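Local coordinates for YjbQ family protein (PDB 2P6H) that is of unknown function, a UPF0047 (YjbQ) family member from a hyperthermophilic archaeon that assembles from three copies of the chain, at residues G4-T10 with R123-L129; L14-T20 with R113-M119; H43-A49 with N90-S96. All blocks are in the same frame, centred on the assembly; numbering follows the deposited sequence.

Contact 1 of 3, residues G4-T10 with R123-L129; sequences GSFTVKT and RERTVNL. With SO4 (sulfate ion), chain E; SO4 (sulfate ion), chain C.
Extended strands 4-9 and 124-129 run antiparallel, their axes 4.3 Å apart at closest and 148° between their directions. Gly4, Phe6 and Val8 form hydrogen-bonded pairs with Leu129, Val127 and Arg125, as in Phe6 N to Val127 O (3.0 Å); Ser5, Thr7 and Lys9 form non-hydrogen-bonded pairs with Asn128, Thr126 and Glu124. Thr10 N donates to Arg123 O (2.8 Å) and Arg123 N to Thr10 OG1 (2.9 Å), which is also hydrogen-bonded to Glu118. The pairing joins the chain's first and last strands, 2-9 being outermost, within this chain, in a five-stranded antiparallel sheet. Apolar contacts gather on the Phe6 face, towards helix 20-28: with chi1 at p, the Phe6 ring takes Val127 CB over its face in a CH-pi contact, 3.8 Å from the centroid, with CD2 3.8 Å from Leu129 CD1. Arg125 hydrogen-bonds through NH1 to sulfate O3 (2.9 Å), while its NE forms a salt bridge with Glu118. The backbone N of Lys9 donates to O4 of a second sulfate (3.2 Å).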
loop_
_atom_site.group_PDB
_atom_site.type_symbol
_atom_site.label_atom_id
_atom_site.label_comp_id
_atom_site.label_asym_id
_atom_site.label_seq_id
_atom_site.Cartn_x
_atom_site.Cartn_y
_atom_site.Cartn_z
ATOM N N GLY A 4 11.806 -14.640 -9.547
ATOM C CA GLY A 4 12.726 -15.153 -8.551
ATOM C C GLY A 4 12.220 -15.034 -7.126
ATOM O O GLY A 4 11.131 -14.521 -6.876
ATOM N N SER A 5 13.023 -15.514 -6.186
ATOM C CA SER A 5 12.651 -15.459 -4.778
ATOM C C SER A 5 13.841 -15.784 -3.900
ATOM O O SER A 5 14.838 -16.340 -4.362
ATOM C CB SER A 5 11.551 -16.474 -4.483
ATOM O OG SER A 5 12.090 -17.787 -4.476
ATOM N N PHE A 6 13.731 -15.429 -2.626
ATOM C CA PHE A 6 14.762 -15.725 -1.656
ATOM C C PHE A 6 14.120 -15.857 -0.294
ATOM O O PHE A 6 13.043 -15.346 -0.036
ATOM C CB PHE A 6 15.867 -14.630 -1.669
ATOM C CG PHE A 6 15.372 -13.249 -1.259
ATOM C CD1 PHE A 6 15.218 -12.934 0.088
ATOM C CD2 PHE A 6 15.166 -12.278 -2.229
ATOM C CE1 PHE A 6 14.841 -11.640 0.457
ATOM C CE2 PHE A 6 14.789 -10.984 -1.848
ATOM C CZ PHE A 6 14.627 -10.660 -0.507
ATOM N N THR A 7 14.783 -16.634 0.590
ATOM C CA THR A 7 14.212 -16.810 1.926
ATOM C C THR A 7 14.789 -15.844 2.908
ATOM O O THR A 7 15.886 -15.326 2.740
ATOM C CB THR A 7 14.616 -18.149 2.455
ATOM O OG1 THR A 7 16.043 -18.228 2.492
ATOM C CG2 THR A 7 14.082 -19.256 1.542
ATOM N N VAL A 8 13.969 -15.604 3.941
ATOM C CA VAL A 8 14.334 -14.696 5.013
ATOM C C VAL A 8 13.987 -15.393 6.311
ATOM O O VAL A 8 12.822 -15.649 6.617
ATOM C CB VAL A 8 13.520 -13.389 4.892
ATOM C CG1 VAL A 8 13.823 -12.488 6.098
ATOM C CG2 VAL A 8 13.869 -12.644 3.617
ATOM N N LYS A 9 15.028 -15.722 7.059
ATOM C CA LYS A 9 14.883 -16.392 8.331
ATOM C C LYS A 9 14.727 -15.357 9.427
ATOM O O LYS A 9 15.629 -14.585 9.721
ATOM C CB LYS A 9 16.140 -17.230 8.579
ATOM C CG LYS A 9 15.944 -18.256 9.699
ATOM C CD LYS A 9 16.884 -18.013 10.883
ATOM C CE LYS A 9 17.183 -19.292 11.673
ATOM N NZ LYS A 9 16.635 -19.179 13.023
ATOM N N THR A 10 13.548 -15.301 10.042
ATOM C CA THR A 10 13.345 -14.334 11.099
ATOM C C THR A 10 13.629 -14.995 12.451
ATOM O O THR A 10 13.521 -16.204 12.615
ATOM C CB THR A 10 11.897 -13.791 11.005
ATOM O OG1 THR A 10 10.988 -14.814 11.415
ATOM C CG2 THR A 10 11.577 -13.397 9.561
ATOM N N ARG A 123 10.322 -17.551 11.960
ATOM C CA ARG A 123 9.917 -18.401 10.834
ATOM C C ARG A 123 10.869 -18.251 9.647
ATOM O O ARG A 123 11.621 -17.291 9.536
ATOM C CB ARG A 123 8.514 -17.996 10.359
ATOM C CG ARG A 123 7.373 -18.377 11.301
ATOM C CD ARG A 123 6.015 -18.111 10.640
ATOM N NE ARG A 123 4.896 -18.203 11.589
ATOM C CZ ARG A 123 4.413 -19.420 11.926
ATOM N NH1 ARG A 123 4.945 -20.538 11.457
ATOM N NH2 ARG A 123 3.371 -19.489 12.771
ATOM N N GLU A 124 10.820 -19.240 8.766
ATOM C CA GLU A 124 11.604 -19.161 7.578
ATOM C C GLU A 124 10.652 -18.628 6.526
ATOM O O GLU A 124 9.773 -19.326 6.038
ATOM C CB GLU A 124 12.195 -20.573 7.238
ATOM C CG GLU A 124 12.401 -20.775 5.737
ATOM C CD GLU A 124 13.871 -21.000 5.474
ATOM O OE1 GLU A 124 14.679 -20.277 6.053
ATOM O OE2 GLU A 124 14.205 -21.906 4.720
ATOM N N ARG A 125 10.828 -17.346 6.240
ATOM C CA ARG A 125 9.945 -16.644 5.321
ATOM C C ARG A 125 10.445 -16.549 3.881
ATOM O O ARG A 125 11.593 -16.859 3.595
ATOM C CB ARG A 125 9.684 -15.253 5.868
ATOM C CG ARG A 125 9.072 -15.229 7.248
ATOM C CD ARG A 125 7.694 -15.901 7.301
ATOM N NE ARG A 125 6.900 -15.298 8.366
ATOM C CZ ARG A 125 5.578 -15.396 8.457
ATOM N NH1 ARG A 125 4.895 -16.096 7.547
ATOM N NH2 ARG A 125 4.919 -14.737 9.414
ATOM N N THR A 126 9.562 -16.132 2.979
ATOM C CA THR A 126 9.875 -16.008 1.549
ATOM C C THR A 126 9.551 -14.624 1.004
ATOM O O THR A 126 8.587 -13.980 1.399
ATOM C CB THR A 126 9.058 -17.029 0.770
ATOM O OG1 THR A 126 9.424 -18.342 1.198
ATOM C CG2 THR A 126 9.352 -16.897 -0.728
ATOM N N VAL A 127 10.436 -14.149 0.107
ATOM C CA VAL A 127 10.166 -12.924 -0.630
ATOM C C VAL A 127 10.217 -13.259 -2.090
ATOM O O VAL A 127 11.183 -13.850 -2.569
ATOM C CB VAL A 127 11.275 -11.905 -0.351
ATOM C CG1 VAL A 127 11.083 -10.676 -1.256
ATOM C CG2 VAL A 127 11.255 -11.464 1.091
ATOM N N ASN A 128 9.121 -12.942 -2.778
ATOM C CA ASN A 128 9.070 -13.242 -4.185
ATOM C C ASN A 128 9.391 -11.977 -4.987
ATOM O O ASN A 128 9.141 -10.864 -4.544
ATOM C CB ASN A 128 7.637 -13.724 -4.516
ATOM C CG ASN A 128 7.392 -15.111 -3.949
ATOM O OD1 ASN A 128 6.275 -15.485 -3.611
ATOM N ND2 ASN A 128 8.478 -15.907 -3.871
ATOM N N LEU A 129 9.969 -12.169 -6.168
ATOM C CA LEU A 129 10.394 -11.039 -6.988
ATOM C C LEU A 129 9.979 -11.235 -8.435
ATOM O O LEU A 129 10.012 -12.346 -8.965
ATOM C CB LEU A 129 11.923 -10.880 -6.931
ATOM C CG LEU A 129 12.567 -10.833 -5.538
ATOM C CD1 LEU A 129 14.067 -11.025 -5.620
ATOM C CD2 LEU A 129 12.227 -9.510 -4.868
HETATM S S SO4 E . 19.081 -15.432 6.142
HETATM O O1 SO4 E . 20.008 -15.056 5.127
HETATM O O2 SO4 E . 19.486 -15.404 7.503
HETATM O O3 SO4 E . 18.597 -16.875 5.840
HETATM O O4 SO4 E . 17.865 -14.645 6.070
HETATM S S SO4 C . 1.186 -17.000 6.521
HETATM O O1 SO4 C . 0.567 -17.511 7.831
HETATM O O2 SO4 C . 1.984 -18.011 5.826
HETATM O O3 SO4 C . 2.085 -15.878 6.774
HETATM O O4 SO4 C . 0.143 -16.552 5.607
#

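Contact 2 of 3, residues L14-T20 with R113-M119; sequences LQVLDVT and RILFVEM. With SO4 (sulfate ion), chain D.
Two antiparallel strands, 15-18 and 113-118, run side by side; their axes approach to 4.4 Å at closest, with 152° between their directions. Arg113 begins the second strand beside the end of the first: its NH1 makes a salt bridge with Asp18 OD2 at 3.1 Å, the t rotamer of Asp18 placing the carboxylate there. Ile114 hydrogen-bonds to both residues at the start of helix 20-28, its N donating to Thr20 OG1 (3.0 Å) and its O accepting from Val19 N (2.9 Å), while its CG2 packs 3.8 Å from Val19 CG2. Leu115 faces Asp18 in a non-hydrogen-bonded pair, and its CB lies 3.8 Å from Val16 CG1. Phe116 pairs with Leu17 through Phe116 N to Leu17 O (2.6 Å) and Leu17 N to Phe116 O (2.8 Å); its CB meets Val19 CG1 at 4.0 Å. Val117 is opposite Val16, on the face packed by helix 55-69. Glu118 pairs with Gln15, with Gln15 N to Glu118 O at 2.9 Å and Glu118 N to Gln15 O at 2.7 Å, and sends its carboxylate away to Arg125 and Thr10. Met119 comes after the strand alongside Leu14, whose N donates to sulfate O2 at 2.9 Å. On the first segment, Asp18 OD1 takes Thr20 N (2.9 Å) and Thr20 OG1 (2.5 Å). The result is the outer pair, within this chain, of a three-stranded antiparallel sheet, with 113-118 as its central strand, finished by an Asx turn at Asp18 that leads into helix 20-28.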
loop_
_atom_site.group_PDB
_atom_site.type_symbol
_atom_site.label_atom_id
_atom_site.label_comp_id
_atom_site.label_asym_id
_atom_site.label_seq_id
_atom_site.Cartn_x
_atom_site.Cartn_y
_atom_site.Cartn_z
ATOM N N LEU A 14 8.279 -10.365 16.502
ATOM C CA LEU A 14 8.183 -9.121 15.690
ATOM C C LEU A 14 9.593 -8.716 15.378
ATOM O O LEU A 14 10.447 -8.612 16.248
ATOM C CB LEU A 14 7.402 -7.897 16.353
ATOM C CG LEU A 14 5.906 -8.175 16.516
ATOM C CD1 LEU A 14 5.602 -9.049 17.736
ATOM C CD2 LEU A 14 5.078 -6.902 16.687
ATOM N N GLN A 15 9.859 -8.475 14.101
ATOM C CA GLN A 15 11.194 -8.079 13.711
ATOM C C GLN A 15 11.191 -7.461 12.325
ATOM O O GLN A 15 10.466 -7.899 11.437
ATOM C CB GLN A 15 12.114 -9.310 13.774
ATOM C CG GLN A 15 13.456 -9.187 13.058
ATOM C CD GLN A 15 14.312 -10.446 13.178
ATOM O OE1 GLN A 15 13.802 -11.564 13.146
ATOM N NE2 GLN A 15 15.625 -10.261 13.292
ATOM N N VAL A 16 11.985 -6.412 12.161
ATOM C CA VAL A 16 12.102 -5.741 10.874
ATOM C C VAL A 16 13.491 -6.051 10.340
ATOM O O VAL A 16 14.478 -5.887 11.064
ATOM C CB VAL A 16 11.941 -4.220 11.021
ATOM C CG1 VAL A 16 12.204 -3.541 9.686
ATOM C CG2 VAL A 16 10.552 -3.881 11.535
ATOM N N LEU A 17 13.555 -6.508 9.090
ATOM C CA LEU A 17 14.826 -6.864 8.465
ATOM C C LEU A 17 15.021 -6.117 7.150
ATOM O O LEU A 17 14.089 -6.001 6.366
ATOM C CB LEU A 17 14.886 -8.365 8.154
ATOM C CG LEU A 17 14.640 -9.334 9.309
ATOM C CD1 LEU A 17 14.823 -10.768 8.851
ATOM C CD2 LEU A 17 15.618 -9.021 10.416
ATOM N N ASP A 18 16.237 -5.620 6.923
ATOM C CA ASP A 18 16.605 -4.930 5.682
ATOM C C ASP A 18 17.047 -5.990 4.663
ATOM O O ASP A 18 18.121 -6.596 4.799
ATOM C CB ASP A 18 17.772 -3.971 5.928
ATOM C CG ASP A 18 18.184 -3.205 4.675
ATOM O OD1 ASP A 18 17.708 -3.521 3.559
ATOM O OD2 ASP A 18 19.002 -2.270 4.810
ATOM N N VAL A 19 16.227 -6.212 3.640
ATOM C CA VAL A 19 16.550 -7.223 2.616
ATOM C C VAL A 19 16.907 -6.579 1.268
ATOM O O VAL A 19 16.911 -7.219 0.225
ATOM C CB VAL A 19 15.370 -8.211 2.443
ATOM C CG1 VAL A 19 15.100 -8.937 3.760
ATOM C CG2 VAL A 19 14.121 -7.464 2.015
ATOM N N THR A 20 17.222 -5.288 1.264
ATOM C CA THR A 20 17.602 -4.572 0.027
ATOM C C THR A 20 18.693 -5.295 -0.745
ATOM O O THR A 20 18.653 -5.418 -1.962
ATOM C CB THR A 20 18.128 -3.174 0.356
ATOM O OG1 THR A 20 17.239 -2.547 1.283
ATOM C CG2 THR A 20 18.192 -2.325 -0.918
ATOM N N ARG A 113 14.969 1.816 1.970
ATOM C CA ARG A 113 15.429 0.451 1.924
ATOM C C ARG A 113 14.235 -0.477 1.969
ATOM O O ARG A 113 13.159 -0.124 2.435
ATOM C CB ARG A 113 16.327 0.210 3.138
ATOM C CG ARG A 113 17.554 1.122 3.145
ATOM C CD ARG A 113 18.758 0.468 2.455
ATOM N NE ARG A 113 19.913 1.371 2.463
ATOM C CZ ARG A 113 21.040 0.927 3.047
ATOM N NH1 ARG A 113 21.078 -0.281 3.583
ATOM N NH2 ARG A 113 22.122 1.709 3.078
ATOM N N ILE A 114 14.402 -1.692 1.468
ATOM C CA ILE A 114 13.336 -2.684 1.442
ATOM C C ILE A 114 13.347 -3.444 2.742
ATOM O O ILE A 114 14.267 -4.194 3.045
ATOM C CB ILE A 114 13.538 -3.669 0.273
ATOM C CG1 ILE A 114 13.611 -2.896 -1.046
ATOM C CG2 ILE A 114 12.335 -4.629 0.192
ATOM C CD1 ILE A 114 14.074 -3.609 -2.317
ATOM N N LEU A 115 12.300 -3.271 3.533
ATOM C CA LEU A 115 12.245 -3.910 4.837
ATOM C C LEU A 115 11.215 -5.024 4.957
ATOM O O LEU A 115 10.037 -4.830 4.658
ATOM C CB LEU A 115 11.944 -2.855 5.908
ATOM C CG LEU A 115 12.867 -1.626 5.866
ATOM C CD1 LEU A 115 12.425 -0.597 6.879
ATOM C CD2 LEU A 115 14.304 -2.060 6.142
ATOM N N PHE A 116 11.668 -6.193 5.393
ATOM C CA PHE A 116 10.773 -7.317 5.618
ATOM C C PHE A 116 10.265 -7.095 7.040
ATOM O O PHE A 116 11.057 -6.892 7.966
ATOM C CB PHE A 116 11.518 -8.652 5.567
ATOM C CG PHE A 116 10.608 -9.845 5.676
ATOM C CD1 PHE A 116 10.200 -10.309 6.920
ATOM C CD2 PHE A 116 10.137 -10.488 4.532
ATOM C CE1 PHE A 116 9.337 -11.396 7.030
ATOM C CE2 PHE A 116 9.270 -11.581 4.629
ATOM C CZ PHE A 116 8.870 -12.035 5.881
ATOM N N VAL A 117 8.951 -7.120 7.207
ATOM C CA VAL A 117 8.370 -6.927 8.522
ATOM C C VAL A 117 7.730 -8.204 9.020
ATOM O O VAL A 117 6.652 -8.598 8.595
ATOM C CB VAL A 117 7.288 -5.876 8.400
ATOM C CG1 VAL A 117 6.695 -5.574 9.775
ATOM C CG2 VAL A 117 7.864 -4.602 7.811
ATOM N N GLU A 118 8.424 -8.896 9.923
ATOM C CA GLU A 118 7.935 -10.154 10.505
ATOM C C GLU A 118 7.063 -9.846 11.726
ATOM O O GLU A 118 7.463 -9.073 12.603
ATOM C CB GLU A 118 9.124 -11.029 10.932
ATOM C CG GLU A 118 8.765 -12.306 11.690
ATOM C CD GLU A 118 7.907 -13.254 10.869
ATOM O OE1 GLU A 118 6.678 -13.033 10.790
ATOM O OE2 GLU A 118 8.459 -14.214 10.294
ATOM N N MET A 119 5.876 -10.442 11.784
ATOM C CA MET A 119 4.990 -10.207 12.915
ATOM C C MET A 119 4.563 -11.509 13.592
ATOM O O MET A 119 3.840 -11.491 14.594
ATOM C CB MET A 119 3.775 -9.384 12.465
ATOM C CG MET A 119 4.183 -7.966 12.062
ATOM S SD MET A 119 2.910 -6.966 11.299
ATOM C CE MET A 119 3.088 -7.445 9.582
HETATM S S SO4 D . 8.193 -9.863 20.717
HETATM O O1 SO4 D . 9.004 -8.759 21.301
HETATM O O2 SO4 D . 8.768 -10.222 19.370
HETATM O O3 SO4 D . 8.250 -11.062 21.632
HETATM O O4 SO4 D . 6.780 -9.435 20.582
#

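Contact 3 of 3, residues H43-A49 with N90-S96. With SO4 (sulfate ion), chain C.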
loop_
_atom_site.group_PDB
_atom_site.type_symbol
_atom_site.label_atom_id
_atom_site.label_comp_id
_atom_site.label_asym_id
_atom_site.label_seq_id
_atom_site.Cartn_x
_atom_site.Cartn_y
_atom_site.Cartn_z
ATOM N N HIS A 43 2.940 -14.100 2.430
ATOM C CA HIS A 43 2.498 -14.311 3.813
ATOM C C HIS A 43 1.411 -13.335 4.264
ATOM O O HIS A 43 1.449 -12.162 3.904
ATOM C CB HIS A 43 3.697 -14.199 4.764
ATOM C CG HIS A 43 4.860 -15.065 4.380
ATOM N ND1 HIS A 43 4.778 -16.439 4.313
ATOM C CD2 HIS A 43 6.132 -14.747 4.037
ATOM C CE1 HIS A 43 5.948 -16.931 3.944
ATOM N NE2 HIS A 43 6.786 -15.925 3.769
ATOM N N THR A 44 0.454 -13.834 5.046
ATOM C CA THR A 44 -0.624 -13.005 5.580
ATOM C C THR A 44 -0.254 -12.486 6.981
ATOM O O THR A 44 -0.982 -11.681 7.550
ATOM C CB THR A 44 -1.953 -13.791 5.724
ATOM O OG1 THR A 44 -1.781 -14.847 6.680
ATOM C CG2 THR A 44 -2.395 -14.377 4.388
ATOM N N THR A 45 0.863 -12.961 7.536
ATOM C CA THR A 45 1.265 -12.444 8.864
ATOM C C THR A 45 2.674 -11.881 8.856
ATOM O O THR A 45 3.344 -11.801 9.877
ATOM C CB THR A 45 1.228 -13.553 9.920
ATOM O OG1 THR A 45 2.066 -14.630 9.499
ATOM C CG2 THR A 45 -0.201 -14.075 10.086
ATOM N N ALA A 46 3.070 -11.425 7.678
ATOM C CA ALA A 46 4.321 -10.709 7.493
ATOM C C ALA A 46 4.035 -9.684 6.435
ATOM O O ALA A 46 3.051 -9.759 5.711
ATOM C CB ALA A 46 5.510 -11.651 7.065
ATOM N N ALA A 47 4.877 -8.663 6.335
ATOM C CA ALA A 47 4.644 -7.615 5.346
ATOM C C ALA A 47 5.966 -7.073 4.817
ATOM O O ALA A 47 7.040 -7.499 5.225
ATOM C CB ALA A 47 3.839 -6.479 5.995
ATOM N N VAL A 48 5.872 -6.163 3.835
ATOM C CA VAL A 48 7.065 -5.477 3.353
ATOM C C VAL A 48 6.783 -4.004 3.258
ATOM O O VAL A 48 5.713 -3.574 2.855
ATOM C CB VAL A 48 7.465 -5.966 1.956
ATOM C CG1 VAL A 48 6.243 -6.008 1.043
ATOM C CG2 VAL A 48 8.482 -5.002 1.355
ATOM N N ALA A 49 7.783 -3.238 3.695
ATOM C CA ALA A 49 7.668 -1.807 3.670
ATOM C C ALA A 49 8.939 -1.203 3.122
ATOM O O ALA A 49 9.971 -1.854 3.015
ATOM C CB ALA A 49 7.489 -1.357 5.102
ATOM N N ASN A 90 -0.269 -6.683 8.758
ATOM C CA ASN A 90 -0.133 -6.915 7.324
ATOM C C ASN A 90 -1.134 -6.097 6.527
ATOM O O ASN A 90 -0.827 -5.563 5.486
ATOM C CB ASN A 90 -0.311 -8.412 7.018
ATOM C CG ASN A 90 -0.437 -8.680 5.526
ATOM O OD1 ASN A 90 0.457 -9.216 4.886
ATOM N ND2 ASN A 90 -1.603 -8.317 4.962
ATOM N N THR A 91 -2.405 -6.008 7.026
ATOM C CA THR A 91 -3.386 -5.249 6.237
ATOM C C THR A 91 -3.064 -3.753 6.102
ATOM O O THR A 91 -3.435 -3.121 5.131
ATOM C CB THR A 91 -4.830 -5.416 6.772
ATOM O OG1 THR A 91 -5.037 -4.569 7.906
ATOM C CG2 THR A 91 -5.158 -6.860 7.137
ATOM N N ILE A 92 -2.438 -3.117 7.120
ATOM C CA ILE A 92 -2.225 -1.661 6.856
ATOM C C ILE A 92 -0.782 -1.354 6.513
ATOM O O ILE A 92 -0.399 -0.204 6.346
ATOM C CB ILE A 92 -2.506 -0.852 8.098
ATOM C CG1 ILE A 92 -1.726 -1.474 9.273
ATOM C CG2 ILE A 92 -4.016 -0.897 8.410
ATOM C CD1 ILE A 92 -1.686 -0.677 10.579
ATOM N N ILE A 93 0.080 -2.399 6.424
ATOM C CA ILE A 93 1.423 -2.135 5.923
ATOM C C ILE A 93 1.508 -2.553 4.467
ATOM O O ILE A 93 2.067 -1.862 3.627
ATOM C CB ILE A 93 2.459 -2.925 6.751
ATOM C CG1 ILE A 93 2.600 -2.331 8.155
ATOM C CG2 ILE A 93 3.839 -2.866 6.075
ATOM C CD1 ILE A 93 3.392 -3.248 9.093
ATOM N N GLY A 94 0.905 -3.687 4.121
ATOM C CA GLY A 94 0.918 -4.127 2.733
ATOM C C GLY A 94 1.883 -5.277 2.482
ATOM O O GLY A 94 2.884 -5.421 3.179
ATOM N N ASP A 95 1.593 -6.094 1.476
ATOM C CA ASP A 95 2.434 -7.247 1.176
ATOM C C ASP A 95 3.171 -7.172 -0.155
ATOM O O ASP A 95 3.789 -8.150 -0.576
ATOM C CB ASP A 95 1.595 -8.526 1.219
ATOM C CG ASP A 95 0.258 -8.350 0.555
ATOM O OD1 ASP A 95 0.163 -7.512 -0.364
ATOM O OD2 ASP A 95 -0.697 -9.048 0.948
ATOM N N SER A 96 3.095 -6.032 -0.831
ATOM C CA SER A 96 3.829 -5.910 -2.086
ATOM C C SER A 96 4.148 -4.446 -2.378
ATOM O O SER A 96 3.421 -3.537 -1.997
ATOM C CB SER A 96 2.991 -6.514 -3.230
ATOM O OG SER A 96 2.100 -5.521 -3.739
HETATM S S SO4 C . 1.186 -17.000 6.521
HETATM O O1 SO4 C . 0.567 -17.511 7.831
HETATM O O2 SO4 C . 1.984 -18.011 5.826
HETATM O O3 SO4 C . 2.085 -15.878 6.774
HETATM O O4 SO4 C . 0.143 -16.552 5.607
#
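This is a buried packing contact between a strand and the end of a helix: the start of strand 46-51, with the loop before it, lies against the last turn of helix 84-93 and the residues leading out of it. One hydrogen bond joins the two backbones, Val48 N to Gly94 O at 3.1 Å. Gly94 leaves the helix with positive phi, at angles where a CB would jam against the preceding carbonyl, so glycine suits the turn. Around that bond the packing is tight: Ala47 CB sits 3.2 Å from Gly94 O and 3.6 Å from Ile93 CG2, and Val48 CG1 is 3.5 Å from Asp95 C. The loop also hydrogen-bonds a sulfate, Thr44 N and OG1 to its O4 (both 2.8 Å) and Thr45 OG1 to its O3 (3.0 Å). Asp95 makes a salt bridge with Arg97 of the second subunit, and Ile93 packs on Ile92 of the third. Alongside, strand 113-118 bonds along strand 46-51, its Val117 touching Ile93, and strand 124-133 brings Arg125 against His43.

The two sheets meet where contacts 1 and 2, with centres about 11 Å apart, come together: Arg125 NE forms a salt bridge with Glu118 OE2 at 2.7 Å, and Val8 CG1 packs 3.4 Å from Leu17 CD1. Contact 3 continues the sheet of contact 2, its centre about 10 Å away, through Leu115 N to Ala49 O and Val117 N to Ala47 O, both 2.8 Å. Contacts 1 and 3 lie about 13 Å apart between centres and share one sulfate, probably from the crystallisation liquor. Arg125 NH2 is 2.9 Å from Thr45 OG1, and Thr126 N is 2.9 Å from His43 NE2. This sulfate might mark an anion-binding pocket.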